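PDB 4AIV: probable nitrite reductase [nad(p)h] small subunit NIRD from Mycobacterium tuberculosis, which is probably required, as the small subunit associated with NirB, for the NADH-dependent reduction of nitrite to ammonium. Local coordinates for residues D6-T11 / Q112-A117; S33-F38 / V45-N50. One frame throughout, in Å; residues are numbered along the deposited sequence.

Contact 1. Residues D6-T11 / Q112-A117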
# COMPACT_ATOMS: atom_id res chain seq x y z
N ASP A 6 11.46 -7.70 -16.87
CA ASP A 6 11.14 -7.37 -15.48
C ASP A 6 11.67 -8.44 -14.52
O ASP A 6 11.60 -9.63 -14.83
CB ASP A 6 9.62 -7.26 -15.27
CG ASP A 6 9.04 -5.94 -15.76
OD1 ASP A 6 9.81 -4.99 -16.03
OD2 ASP A 6 7.79 -5.86 -15.87
N ILE A 7 12.18 -8.02 -13.37
CA ILE A 7 12.37 -8.94 -12.25
C ILE A 7 11.74 -8.38 -10.99
O ILE A 7 11.77 -7.18 -10.74
CB ILE A 7 13.85 -9.27 -12.00
CG1 ILE A 7 14.64 -7.98 -11.79
CG2 ILE A 7 14.43 -10.07 -13.16
CD1 ILE A 7 15.68 -8.10 -10.73
N GLN A 8 11.14 -9.25 -10.18
CA GLN A 8 10.58 -8.78 -8.92
C GLN A 8 11.59 -8.96 -7.79
O GLN A 8 12.08 -10.07 -7.55
CB GLN A 8 9.26 -9.49 -8.63
CG GLN A 8 8.18 -9.13 -9.62
CD GLN A 8 6.90 -9.91 -9.40
OE1 GLN A 8 6.93 -11.12 -9.19
NE2 GLN A 8 5.77 -9.21 -9.44
N VAL A 9 11.91 -7.87 -7.12
CA VAL A 9 12.82 -7.93 -5.99
C VAL A 9 12.02 -7.83 -4.71
O VAL A 9 11.49 -6.76 -4.38
CB VAL A 9 13.87 -6.83 -6.04
CG1 VAL A 9 14.80 -6.93 -4.83
CG2 VAL A 9 14.65 -6.92 -7.35
N TRP A 10 11.91 -8.96 -4.00
CA TRP A 10 11.01 -9.07 -2.86
C TRP A 10 11.67 -8.64 -1.56
O TRP A 10 12.81 -9.02 -1.26
CB TRP A 10 10.47 -10.51 -2.72
CG TRP A 10 9.59 -10.92 -3.89
CD1 TRP A 10 9.97 -11.63 -4.99
CD2 TRP A 10 8.20 -10.60 -4.05
NE1 TRP A 10 8.89 -11.80 -5.83
CE2 TRP A 10 7.80 -11.17 -5.29
CE3 TRP A 10 7.26 -9.90 -3.30
CZ2 TRP A 10 6.49 -11.05 -5.77
CZ3 TRP A 10 5.95 -9.79 -3.78
CH2 TRP A 10 5.58 -10.37 -5.00
N THR A 11 10.93 -7.84 -0.80
CA THR A 11 11.28 -7.51 0.57
C THR A 11 10.26 -8.16 1.48
O THR A 11 9.05 -7.99 1.30
CB THR A 11 11.28 -5.98 0.80
OG1 THR A 11 12.30 -5.37 0.01
CG2 THR A 11 11.51 -5.65 2.27
N GLN A 112 5.20 -10.35 1.73
CA GLN A 112 6.29 -9.73 1.00
C GLN A 112 5.78 -8.66 0.06
O GLN A 112 4.63 -8.70 -0.39
CB GLN A 112 7.04 -10.76 0.17
CG GLN A 112 7.64 -11.89 0.98
CD GLN A 112 8.58 -12.70 0.14
OE1 GLN A 112 8.15 -13.44 -0.75
NE2 GLN A 112 9.87 -12.56 0.40
N VAL A 113 6.66 -7.71 -0.24
CA VAL A 113 6.38 -6.64 -1.17
C VAL A 113 7.52 -6.55 -2.17
O VAL A 113 8.69 -6.57 -1.78
CB VAL A 113 6.24 -5.28 -0.45
CG1 VAL A 113 5.98 -4.16 -1.46
CG2 VAL A 113 5.14 -5.33 0.60
N ALA A 114 7.18 -6.45 -3.45
CA ALA A 114 8.21 -6.38 -4.47
C ALA A 114 8.34 -4.99 -5.05
O ALA A 114 7.41 -4.19 -5.03
CB ALA A 114 7.91 -7.37 -5.60
N ARG A 115 9.53 -4.68 -5.54
CA ARG A 115 9.66 -3.58 -6.48
C ARG A 115 10.11 -4.24 -7.77
O ARG A 115 10.77 -5.28 -7.76
CB ARG A 115 10.69 -2.55 -6.02
CG ARG A 115 12.09 -3.10 -5.95
CD ARG A 115 13.14 -2.01 -6.06
NE ARG A 115 14.46 -2.59 -5.86
CZ ARG A 115 15.42 -2.63 -6.77
NH1 ARG A 115 15.23 -2.10 -7.98
NH2 ARG A 115 16.59 -3.19 -6.47
N VAL A 116 9.73 -3.64 -8.89
CA VAL A 116 10.06 -4.20 -10.18
C VAL A 116 11.34 -3.56 -10.69
O VAL A 116 11.45 -2.33 -10.75
CB VAL A 116 8.91 -4.00 -11.20
CG1 VAL A 116 9.33 -4.46 -12.58
CG2 VAL A 116 7.67 -4.74 -10.74
N ALA A 117 12.32 -4.39 -11.03
CA ALA A 117 13.57 -3.90 -11.59
C ALA A 117 13.80 -4.49 -12.98
O ALA A 117 13.09 -5.41 -13.41
CB ALA A 117 14.74 -4.23 -10.67

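Contact 2. Residues S33-F38 / V45-N50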
# COMPACT_ATOMS: atom_id res chain seq x y z
N SER A 33 12.83 2.56 -1.44
CA SER A 33 11.43 2.95 -1.66
C SER A 33 10.65 2.77 -0.35
O SER A 33 10.89 1.81 0.39
CB SER A 33 10.77 2.09 -2.75
OG SER A 33 11.53 2.10 -3.94
N GLN A 34 9.74 3.69 -0.09
CA GLN A 34 8.92 3.64 1.11
C GLN A 34 7.53 3.26 0.69
O GLN A 34 6.97 3.84 -0.25
CB GLN A 34 8.85 5.00 1.81
CG GLN A 34 10.17 5.66 2.05
CD GLN A 34 9.96 6.99 2.72
OE1 GLN A 34 8.91 7.22 3.32
NE2 GLN A 34 10.95 7.87 2.63
N VAL A 35 6.95 2.31 1.42
CA VAL A 35 5.71 1.68 1.02
C VAL A 35 4.69 1.70 2.16
O VAL A 35 5.06 1.51 3.32
CB VAL A 35 6.02 0.23 0.59
CG1 VAL A 35 4.84 -0.68 0.82
CG2 VAL A 35 6.48 0.22 -0.87
N ALA A 36 3.42 1.96 1.84
CA ALA A 36 2.35 1.79 2.82
C ALA A 36 1.69 0.44 2.56
O ALA A 36 1.12 0.21 1.48
CB ALA A 36 1.32 2.92 2.70
N LEU A 37 1.77 -0.46 3.54
CA LEU A 37 1.25 -1.81 3.42
C LEU A 37 -0.01 -2.00 4.26
O LEU A 37 -0.03 -1.66 5.45
CB LEU A 37 2.31 -2.83 3.86
CG LEU A 37 1.89 -4.32 3.89
CD1 LEU A 37 1.64 -4.88 2.46
CD2 LEU A 37 2.94 -5.16 4.63
N PHE A 38 -1.06 -2.55 3.65
CA PHE A 38 -2.33 -2.79 4.33
C PHE A 38 -2.82 -4.23 4.10
O PHE A 38 -2.75 -4.74 2.98
CB PHE A 38 -3.41 -1.86 3.77
CG PHE A 38 -3.08 -0.39 3.85
CD1 PHE A 38 -2.35 0.23 2.83
CD2 PHE A 38 -3.51 0.38 4.92
CE1 PHE A 38 -2.07 1.59 2.89
CE2 PHE A 38 -3.22 1.75 4.99
CZ PHE A 38 -2.49 2.35 3.97
N VAL A 45 -3.40 -8.41 0.87
CA VAL A 45 -2.45 -7.37 1.25
C VAL A 45 -2.21 -6.48 0.05
O VAL A 45 -2.19 -6.95 -1.09
CB VAL A 45 -1.11 -7.95 1.81
CG1 VAL A 45 -1.36 -8.70 3.11
CG2 VAL A 45 -0.42 -8.85 0.78
N HIS A 46 -2.04 -5.18 0.30
CA HIS A 46 -1.82 -4.22 -0.77
C HIS A 46 -0.72 -3.24 -0.36
O HIS A 46 -0.69 -2.78 0.79
CB HIS A 46 -3.11 -3.46 -1.09
CG HIS A 46 -4.20 -4.35 -1.60
ND1 HIS A 46 -4.37 -4.67 -2.93
CD2 HIS A 46 -5.16 -5.04 -0.93
CE1 HIS A 46 -5.38 -5.49 -3.07
NE2 HIS A 46 -5.89 -5.74 -1.87
N ALA A 47 0.17 -2.94 -1.29
CA ALA A 47 1.27 -2.02 -1.02
C ALA A 47 1.26 -0.86 -2.00
O ALA A 47 1.31 -1.07 -3.23
CB ALA A 47 2.61 -2.76 -1.07
N VAL A 48 1.18 0.36 -1.47
CA VAL A 48 1.22 1.56 -2.29
C VAL A 48 2.30 2.52 -1.77
O VAL A 48 2.83 2.33 -0.67
CB VAL A 48 -0.16 2.28 -2.37
CG1 VAL A 48 -1.21 1.38 -3.03
CG2 VAL A 48 -0.62 2.74 -0.99
N GLY A 49 2.64 3.53 -2.56
CA GLY A 49 3.59 4.54 -2.12
C GLY A 49 3.23 5.12 -0.76
O GLY A 49 2.06 5.41 -0.49
N ASN A 50 4.22 5.27 0.11
CA ASN A 50 3.97 5.82 1.45
C ASN A 50 3.90 7.35 1.47
O ASN A 50 3.48 7.96 2.47
CB ASN A 50 5.04 5.33 2.43
CG ASN A 50 4.61 5.45 3.87
OD1 ASN A 50 3.44 5.23 4.21
ND2 ASN A 50 5.55 5.82 4.74

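Contact 1. Residues D6-T11 / Q112-A117
Trp10 lays its indole over Ala114. CG stands beside the backbone N (chi1 -65°), on the Ala114 side of CB. Following the side chain outward, Trp10 CB meets the amide end of Gln112, 3.8 Å from Gln112 NE2. The ring then takes over. Trp10 CE3 touches Gln112 CB obliquely at 3.6 Å, and CE3 and CZ3 both come close to the backbone N of Ala114. CD2, CE2, CZ2 and CH2, like CE3 and CZ3, all meet Ala114 CB. This methyl lies over one face in a CH-pi contact, 3.4 Å from the centroid of the Trp10 six-membered ring and 10° off its normal. Gln112 OE1 sits above the opposite face, offset toward the rim. That oxygen is hydrogen-bonded to Arg104, whose side chain also makes a cation-pi contact with Trp10.

The two strands are antiparallel neighbours at one margin of the six-stranded sheet of this Rieske-like fold, with 7-15 outermost. Ile7, Val9 and Thr11 form hydrogen-bonded pairs with Ala117, Arg115 and Val113, two backbone bonds each. Val9 N to Arg115 O (2.9 Å) is nearly straight at 175°.

On the face away from Trp10, Ile7 CG1 packs on Ala117 CB at 3.9 Å. Val9 CG2 lies above one face of the Arg115 guanidinium, toward its rim, while Arg115 NE forms a salt bridge with Asp30. At the first modelled residue, Asp6, the carboxylate meets Val116 CG1, 3.5 Å from Asp6 OD1.

Contact 2. Residues S33-F38 / V45-N50
Strands 34-38 and 45-49 run antiparallel, 149° between their directions, with Ala36-Val48 and Phe38-His46 as hydrogen-bonded pairs. Ala36 N to Val48 O is short at 2.6 Å. Val48 N returns the bond to Ala36 O, and Phe38 and His46 exchange two more. Just past the end of strand 45-49, Asn50 N reaches Gln34 O at 3.1 Å. Here the donor stands above the carbonyl plane, 45° out of it.

One face carries Leu37 and Ala47. Val35 points away from 45-50 overall, yet its CG1 packs on Ala47 CB at 3.6 Å. Leu37 CD1 lies 3.6 Å from His46 O and also touches Ala47 CB and Val45 CB.

The pair is a beta hairpin inside the antiparallel sheet of the Rieske-like domain. Strand 25-28 flanks it on one side and 100-105 on the other.

The other face carries Ala36, Phe38, His46 and Val48. Val48 CG2 meets the edge of the Phe38 ring at CE1, 4.3 Å away, and touches Ala36 CB. Asn50 turns its side chain across the backbone of Val35. Its OD1 comes 3.5 Å from Ala36 CB and accepts a hydrogen bond from Ser61 N. Asn50 CB rests against Gln34 CB, and the two amide planes are 55° apart. His46 NE2 is hydrogen-bonded to Ser44 OG.

In the fold
The modelled chain starts at Asp6 and runs straight into contact 1, as the outermost strand 7-15. Strand 25-28 follows, at the other margin of the same sheet. The chain then enters 33-38, turns and comes back as 45-50, so contact 2 closes a short hairpin loop. The three-stranded sheet 64-84 comes next. Strand 100-105 then returns to the main sheet, beside 45-49. Only with 112-117 does contact 1 close, 101 residues after its first segment. Contact 2 therefore lies wholly within the long loop of contact 1. The centres of the two contacts are about 13 Å apart. They meet where Val113 CG1 packs on Ala47 CB at 3.7 Å.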